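Local coordinates for crispr-associated endoribonuclease CAS2 (PDB 5G4D), which probably acts as a magnesium-dependent endoribonuclease specific for single-stranded RNA and belongs to the Cas1-Cas2 machinery of CRISPR adaptive immunity, at residues Y5-Y10 against S70-E75; K21-R26 against A50-L55. All coordinates share one frame; numbering follows the deposited sequence.

Contact 1: Y5-Y10 against S70-E75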
loop_
_atom_site.group_PDB
_atom_site.type_symbol
_atom_site.label_atom_id
_atom_site.label_comp_id
_atom_site.label_asym_id
_atom_site.label_seq_id
_atom_site.Cartn_x
_atom_site.Cartn_y
_atom_site.Cartn_z
ATOM N N TYR A 5 11.066 5.308 7.450
ATOM C CA TYR A 5 9.705 5.661 7.075
ATOM C C TYR A 5 9.015 4.396 6.580
ATOM O O TYR A 5 9.595 3.648 5.794
ATOM C CB TYR A 5 9.709 6.737 5.977
ATOM C CG TYR A 5 8.396 7.442 5.808
ATOM C CD1 TYR A 5 7.385 6.890 5.024
ATOM C CD2 TYR A 5 8.158 8.670 6.421
ATOM C CE1 TYR A 5 6.167 7.528 4.878
ATOM C CE2 TYR A 5 6.946 9.317 6.276
ATOM C CZ TYR A 5 5.949 8.740 5.508
ATOM O OH TYR A 5 4.736 9.365 5.353
ATOM N N VAL A 6 7.793 4.139 7.045
ATOM C CA VAL A 6 7.120 2.897 6.672
ATOM C C VAL A 6 5.822 3.186 5.929
ATOM O O VAL A 6 5.149 4.199 6.149
ATOM C CB VAL A 6 6.840 1.989 7.893
ATOM C CG1 VAL A 6 8.155 1.476 8.484
ATOM C CG2 VAL A 6 6.000 2.730 8.939
ATOM N N VAL A 7 5.482 2.277 5.021
ATOM C CA VAL A 7 4.144 2.194 4.437
ATOM C C VAL A 7 3.641 0.808 4.776
ATOM O O VAL A 7 4.303 -0.186 4.451
ATOM C CB VAL A 7 4.133 2.405 2.911
ATOM C CG1 VAL A 7 2.709 2.190 2.366
ATOM C CG2 VAL A 7 4.680 3.776 2.528
ATOM N N ILE A 8 2.486 0.728 5.435
ATOM C CA ILE A 8 1.938 -0.550 5.873
ATOM C C ILE A 8 0.620 -0.795 5.155
ATOM O O ILE A 8 -0.281 0.053 5.186
ATOM C CB ILE A 8 1.731 -0.598 7.396
ATOM C CG1 ILE A 8 3.067 -0.393 8.107
ATOM C CG2 ILE A 8 1.099 -1.938 7.792
ATOM C CD1 ILE A 8 2.990 -0.674 9.603
ATOM N N VAL A 9 0.507 -1.953 4.514
ATOM C CA VAL A 9 -0.741 -2.388 3.888
ATOM C C VAL A 9 -1.128 -3.714 4.522
ATOM O O VAL A 9 -0.259 -4.517 4.870
ATOM C CB VAL A 9 -0.601 -2.529 2.355
ATOM C CG1 VAL A 9 -0.257 -1.195 1.735
ATOM C CG2 VAL A 9 0.464 -3.568 2.012
ATOM N N TYR A 10 -2.426 -3.946 4.699
ATOM C CA TYR A 10 -2.819 -5.178 5.376
ATOM C C TYR A 10 -4.095 -5.746 4.776
ATOM O O TYR A 10 -4.966 -5.023 4.290
ATOM C CB TYR A 10 -2.990 -4.994 6.892
ATOM C CG TYR A 10 -3.949 -3.908 7.317
ATOM C CD1 TYR A 10 -3.508 -2.611 7.524
ATOM C CD2 TYR A 10 -5.295 -4.190 7.543
ATOM C CE1 TYR A 10 -4.367 -1.614 7.915
ATOM C CE2 TYR A 10 -6.171 -3.197 7.949
ATOM C CZ TYR A 10 -5.698 -1.913 8.140
ATOM O OH TYR A 10 -6.547 -0.909 8.549
ATOM N N SER A 70 13.053 7.599 3.763
ATOM C CA SER A 70 12.387 8.864 4.023
ATOM C C SER A 70 11.011 8.783 3.389
ATOM O O SER A 70 10.690 7.816 2.688
ATOM C CB SER A 70 13.181 10.040 3.449
ATOM O OG SER A 70 13.285 9.906 2.040
ATOM N N MET A 71 10.212 9.821 3.603
ATOM C CA MET A 71 8.876 9.855 3.038
ATOM C C MET A 71 8.957 9.768 1.517
ATOM O O MET A 71 9.694 10.552 0.890
ATOM C CB MET A 71 8.142 11.122 3.464
ATOM C CG MET A 71 6.714 11.197 2.972
ATOM S SD MET A 71 5.936 12.750 3.457
ATOM C CE MET A 71 5.094 12.350 4.969
ATOM N N PRO A 72 8.279 8.811 0.898
ATOM C CA PRO A 72 8.378 8.638 -0.548
ATOM C C PRO A 72 7.533 9.648 -1.303
ATOM O O PRO A 72 6.503 10.131 -0.823
ATOM C CB PRO A 72 7.852 7.212 -0.764
ATOM C CG PRO A 72 6.879 7.003 0.373
ATOM C CD PRO A 72 7.482 7.750 1.545
ATOM N N LYS A 73 7.982 9.964 -2.513
ATOM C CA LYS A 73 7.141 10.746 -3.395
ATOM C C LYS A 73 5.949 9.896 -3.839
ATOM O O LYS A 73 6.026 8.667 -3.913
ATOM C CB LYS A 73 7.931 11.246 -4.604
ATOM C CG LYS A 73 7.071 12.055 -5.541
ATOM C CD LYS A 73 7.868 12.778 -6.578
ATOM C CE LYS A 73 8.759 11.790 -7.227
ATOM N NZ LYS A 73 8.134 11.275 -8.465
ATOM N N ARG A 74 4.823 10.555 -4.083
ATOM C CA ARG A 74 3.652 9.826 -4.548
ATOM C C ARG A 74 2.786 10.738 -5.394
ATOM O O ARG A 74 2.822 11.963 -5.259
ATOM C CB ARG A 74 2.847 9.245 -3.375
ATOM C CG ARG A 74 1.835 10.192 -2.715
ATOM C CD ARG A 74 2.500 11.212 -1.784
ATOM N NE ARG A 74 3.515 10.624 -0.905
ATOM C CZ ARG A 74 3.242 9.980 0.229
ATOM N NH1 ARG A 74 1.979 9.817 0.624
ATOM N NH2 ARG A 74 4.229 9.476 0.947
ATOM N N GLU A 75 2.009 10.115 -6.283
ATOM C CA GLU A 75 0.985 10.795 -7.065
ATOM C C GLU A 75 -0.366 10.207 -6.696
ATOM O O GLU A 75 -0.501 8.990 -6.574
ATOM C CB GLU A 75 1.228 10.639 -8.565
ATOM C CG GLU A 75 0.061 11.128 -9.406
ATOM C CD GLU A 75 0.448 11.487 -10.826
ATOM O OE1 GLU A 75 1.554 11.102 -11.277
ATOM O OE2 GLU A 75 -0.364 12.176 -11.488
#

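Contact 2: K21-R26 against A50-L55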
loop_
_atom_site.group_PDB
_atom_site.type_symbol
_atom_site.label_atom_id
_atom_site.label_comp_id
_atom_site.label_asym_id
_atom_site.label_seq_id
_atom_site.Cartn_x
_atom_site.Cartn_y
_atom_site.Cartn_z
ATOM N N LYS A 21 -6.911 -1.721 12.312
ATOM C CA LYS A 21 -7.075 -0.319 11.938
ATOM C C LYS A 21 -6.947 0.600 13.152
ATOM O O LYS A 21 -6.227 1.606 13.117
ATOM C CB LYS A 21 -8.433 -0.125 11.256
ATOM C CG LYS A 21 -8.764 1.329 10.920
ATOM C CD LYS A 21 -10.135 1.438 10.238
ATOM C CE LYS A 21 -11.261 1.008 11.171
ATOM N NZ LYS A 21 -12.623 1.285 10.601
ATOM N N LYS A 22 -7.648 0.272 14.243
ATOM C CA LYS A 22 -7.627 1.147 15.413
ATOM C C LYS A 22 -6.235 1.228 16.024
ATOM O O LYS A 22 -5.807 2.302 16.464
ATOM C CB LYS A 22 -8.652 0.668 16.455
ATOM C CG LYS A 22 -8.910 1.674 17.573
ATOM C CD LYS A 22 -10.176 1.317 18.370
ATOM C CE LYS A 22 -10.017 0.004 19.128
ATOM N NZ LYS A 22 -8.912 0.043 20.134
ATOM N N PHE A 23 -5.503 0.109 16.041
ATOM C CA PHE A 23 -4.138 0.115 16.564
ATOM C C PHE A 23 -3.224 0.982 15.706
ATOM O O PHE A 23 -2.436 1.780 16.228
ATOM C CB PHE A 23 -3.596 -1.315 16.650
ATOM C CG PHE A 23 -2.124 -1.399 16.996
ATOM C CD1 PHE A 23 -1.690 -1.208 18.299
ATOM C CD2 PHE A 23 -1.181 -1.690 16.020
ATOM C CE1 PHE A 23 -0.338 -1.290 18.622
ATOM C CE2 PHE A 23 0.175 -1.764 16.324
ATOM C CZ PHE A 23 0.597 -1.571 17.635
ATOM N N LEU A 24 -3.296 0.828 14.382
ATOM C CA LEU A 24 -2.372 1.576 13.537
ATOM C C LEU A 24 -2.685 3.069 13.542
ATOM O O LEU A 24 -1.775 3.890 13.365
ATOM C CB LEU A 24 -2.384 1.010 12.114
ATOM C CG LEU A 24 -1.671 -0.345 11.968
ATOM C CD1 LEU A 24 -1.814 -0.850 10.539
ATOM C CD2 LEU A 24 -0.193 -0.293 12.354
ATOM N N ARG A 25 -3.946 3.446 13.775
ATOM C CA ARG A 25 -4.283 4.864 13.872
ATOM C C ARG A 25 -3.575 5.526 15.044
ATOM O O ARG A 25 -3.341 6.739 15.025
ATOM C CB ARG A 25 -5.796 5.059 14.000
ATOM C CG ARG A 25 -6.575 4.815 12.728
ATOM C CD ARG A 25 -8.042 5.199 12.892
ATOM N NE ARG A 25 -8.233 6.629 13.129
ATOM C CZ ARG A 25 -9.378 7.170 13.538
ATOM N NH1 ARG A 25 -10.433 6.400 13.767
ATOM N NH2 ARG A 25 -9.469 8.482 13.730
ATOM N N ARG A 26 -3.217 4.752 16.065
ATOM C CA ARG A 26 -2.464 5.301 17.183
ATOM C C ARG A 26 -0.975 5.462 16.892
ATOM O O ARG A 26 -0.242 5.944 17.763
ATOM C CB ARG A 26 -2.646 4.415 18.414
ATOM C CG ARG A 26 -4.087 4.255 18.866
ATOM C CD ARG A 26 -4.188 3.204 19.960
ATOM N NE ARG A 26 -5.003 3.672 21.065
ATOM C CZ ARG A 26 -6.272 3.324 21.248
ATOM N NH1 ARG A 26 -6.860 2.494 20.402
ATOM N NH2 ARG A 26 -6.961 3.802 22.282
ATOM N N ALA A 50 5.110 -5.835 16.939
ATOM C CA ALA A 50 4.621 -6.691 18.020
ATOM C C ALA A 50 3.127 -6.495 18.264
ATOM O O ALA A 50 2.406 -7.463 18.541
ATOM C CB ALA A 50 5.415 -6.431 19.302
ATOM N N GLY A 51 2.644 -5.251 18.180
ATOM C CA GLY A 51 1.214 -5.020 18.310
ATOM C C GLY A 51 0.414 -5.704 17.220
ATOM O O GLY A 51 -0.641 -6.293 17.483
ATOM N N LEU A 52 0.903 -5.640 15.978
ATOM C CA LEU A 52 0.197 -6.273 14.867
ATOM C C LEU A 52 0.172 -7.790 15.021
ATOM O O LEU A 52 -0.859 -8.428 14.773
ATOM C CB LEU A 52 0.847 -5.867 13.538
ATOM C CG LEU A 52 0.585 -4.415 13.144
ATOM C CD1 LEU A 52 1.469 -4.047 11.968
ATOM C CD2 LEU A 52 -0.904 -4.181 12.793
ATOM N N LEU A 53 1.294 -8.382 15.442
ATOM C CA LEU A 53 1.343 -9.830 15.629
ATOM C C LEU A 53 0.359 -10.297 16.694
ATOM O O LEU A 53 -0.190 -11.399 16.590
ATOM C CB LEU A 53 2.769 -10.252 15.987
ATOM C CG LEU A 53 3.765 -10.108 14.830
ATOM C CD1 LEU A 53 5.211 -10.216 15.311
ATOM C CD2 LEU A 53 3.481 -11.153 13.751
ATOM N N ASP A 54 0.096 -9.466 17.704
ATOM C CA ASP A 54 -0.878 -9.832 18.725
ATOM C C ASP A 54 -2.307 -9.776 18.206
ATOM O O ASP A 54 -3.176 -10.470 18.744
ATOM C CB ASP A 54 -0.727 -8.924 19.945
ATOM C CG ASP A 54 0.420 -9.350 20.843
ATOM O OD1 ASP A 54 0.559 -10.568 21.082
ATOM O OD2 ASP A 54 1.190 -8.476 21.297
ATOM N N LEU A 55 -2.566 -8.981 17.170
ATOM C CA LEU A 55 -3.924 -8.777 16.688
ATOM C C LEU A 55 -4.286 -9.636 15.484
ATOM O O LEU A 55 -5.476 -9.795 15.197
ATOM C CB LEU A 55 -4.133 -7.301 16.319
ATOM C CG LEU A 55 -4.081 -6.309 17.475
ATOM C CD1 LEU A 55 -4.037 -4.899 16.939
ATOM C CD2 LEU A 55 -5.291 -6.494 18.367
#

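Contact 1: Y5-Y10 against S70-E75
Tyr5 and Ser70 open this contact, the CB of Tyr5 lying 3.5 Å from the carbonyl carbon of Ser70 while the CB of Ser70 points away. Met71 follows with its CA over the centre of the Tyr5 ring, 3.6 Å from the centroid and only 8° off the ring normal, a CH-pi contact on one face. CG of Tyr5 stands anti to the backbone N (chi1 -163°), on the side of the carbonyl carbon. From CA the methionine chain continues across the same ring: CB is 3.5 Å from Tyr5 CE2, and a bend at chi3 (-95°) brings CE back toward the phenol oxygen. The sulfur stands obliquely to the ring, SD 5.3 Å from the centroid, in a Met-aromatic contact. Pro72 crosses Tyr5 at about a right angle, CD 3.6 Å from Tyr5 CD1. In Cas2 proteins the ferredoxin-like fold is followed by a C-terminal strand that joins the sheet of the partner subunit; here residues 70-72 lead into that exchange, and Lys73, Arg74 and Glu75 pair antiparallel with a strand of the second subunit. Arg74 grips the carbonyl oxygen of Pro72 side-on, its NE and NH2 each donating to Pro72 O at 3.0 Å, the oxygen lying at the edge of the guanidinium, in its plane. Glu37 on strand 35-40 joins both polar ends, hydrogen-bonding Tyr5 OH and forming a salt bridge with Arg74 NH2.

Contact 2: K21-R26 against A50-L55
With CG anti to the backbone N (chi1 172°), the Phe23 ring extends from helix 17-25 toward helix 42-55, whereas Leu24 and Leu52 each hold CG anti to their own carbonyl carbon. The two leucines start out to the flank of the contact, yet their branched ends converge. Phe23 brings its far end to the backbone of the opposite helix: CZ lies 3.6 Å from Gly51 CA, and the carbonyl carbon of Gly51 sits over one face of the ring. Gly51 has no side chain between its backbone and the ring, so the two meet directly. Next to it, Leu52 crosses the phenylalanine obliquely, its CD2 4.1 Å from Phe23 CD2. At the base of the aromatic side chain Leu55 takes over, placing CD1 3.6 Å from Phe23 CB and also close to CG. The two helices are those of the ferredoxin-like fold of Cas2, lying side by side on one face of the antiparallel sheet; their local axes run nearly antiparallel, at 169°, and approach to 10.4 Å. Deeper, on the side facing the sheet, Leu24 and Leu52 meet at about a right angle, with 4.0 Å between Leu24 CD2 and Leu52 CD2. Leu24 also packs on Ile8 and Tyr10 of strand 4-11 and on Phe36 of strand 35-40, while Val20, one turn earlier in helix 17-25, touches both Leu52 and Leu55. Not one hydrogen bond crosses between the segments. Leu52 also packs against Leu77 of the second subunit.

Both contacts are partly buried, but contact 1 has exposed residues, Ser70 and Met71, at its margin, while those of contact 2 are buried or only partly exposed. Their centres lie about 17 Å apart on opposite sides of the chain's centre. Strand 4-11 connects them: its early residues serve contact 1, while Ile8 and Tyr10 pack on helix 17-25 beneath contact 2, with Tyr10 CE1 3.7 Å from Leu24 CD1. Contact 2 joins two helices through purely apolar packing. Contact 1 instead ties a sheet strand to an outgoing chain end, combining aromatic packing with a buried tyrosine whose hydroxyl belongs to a charged network. The second subunit touches both.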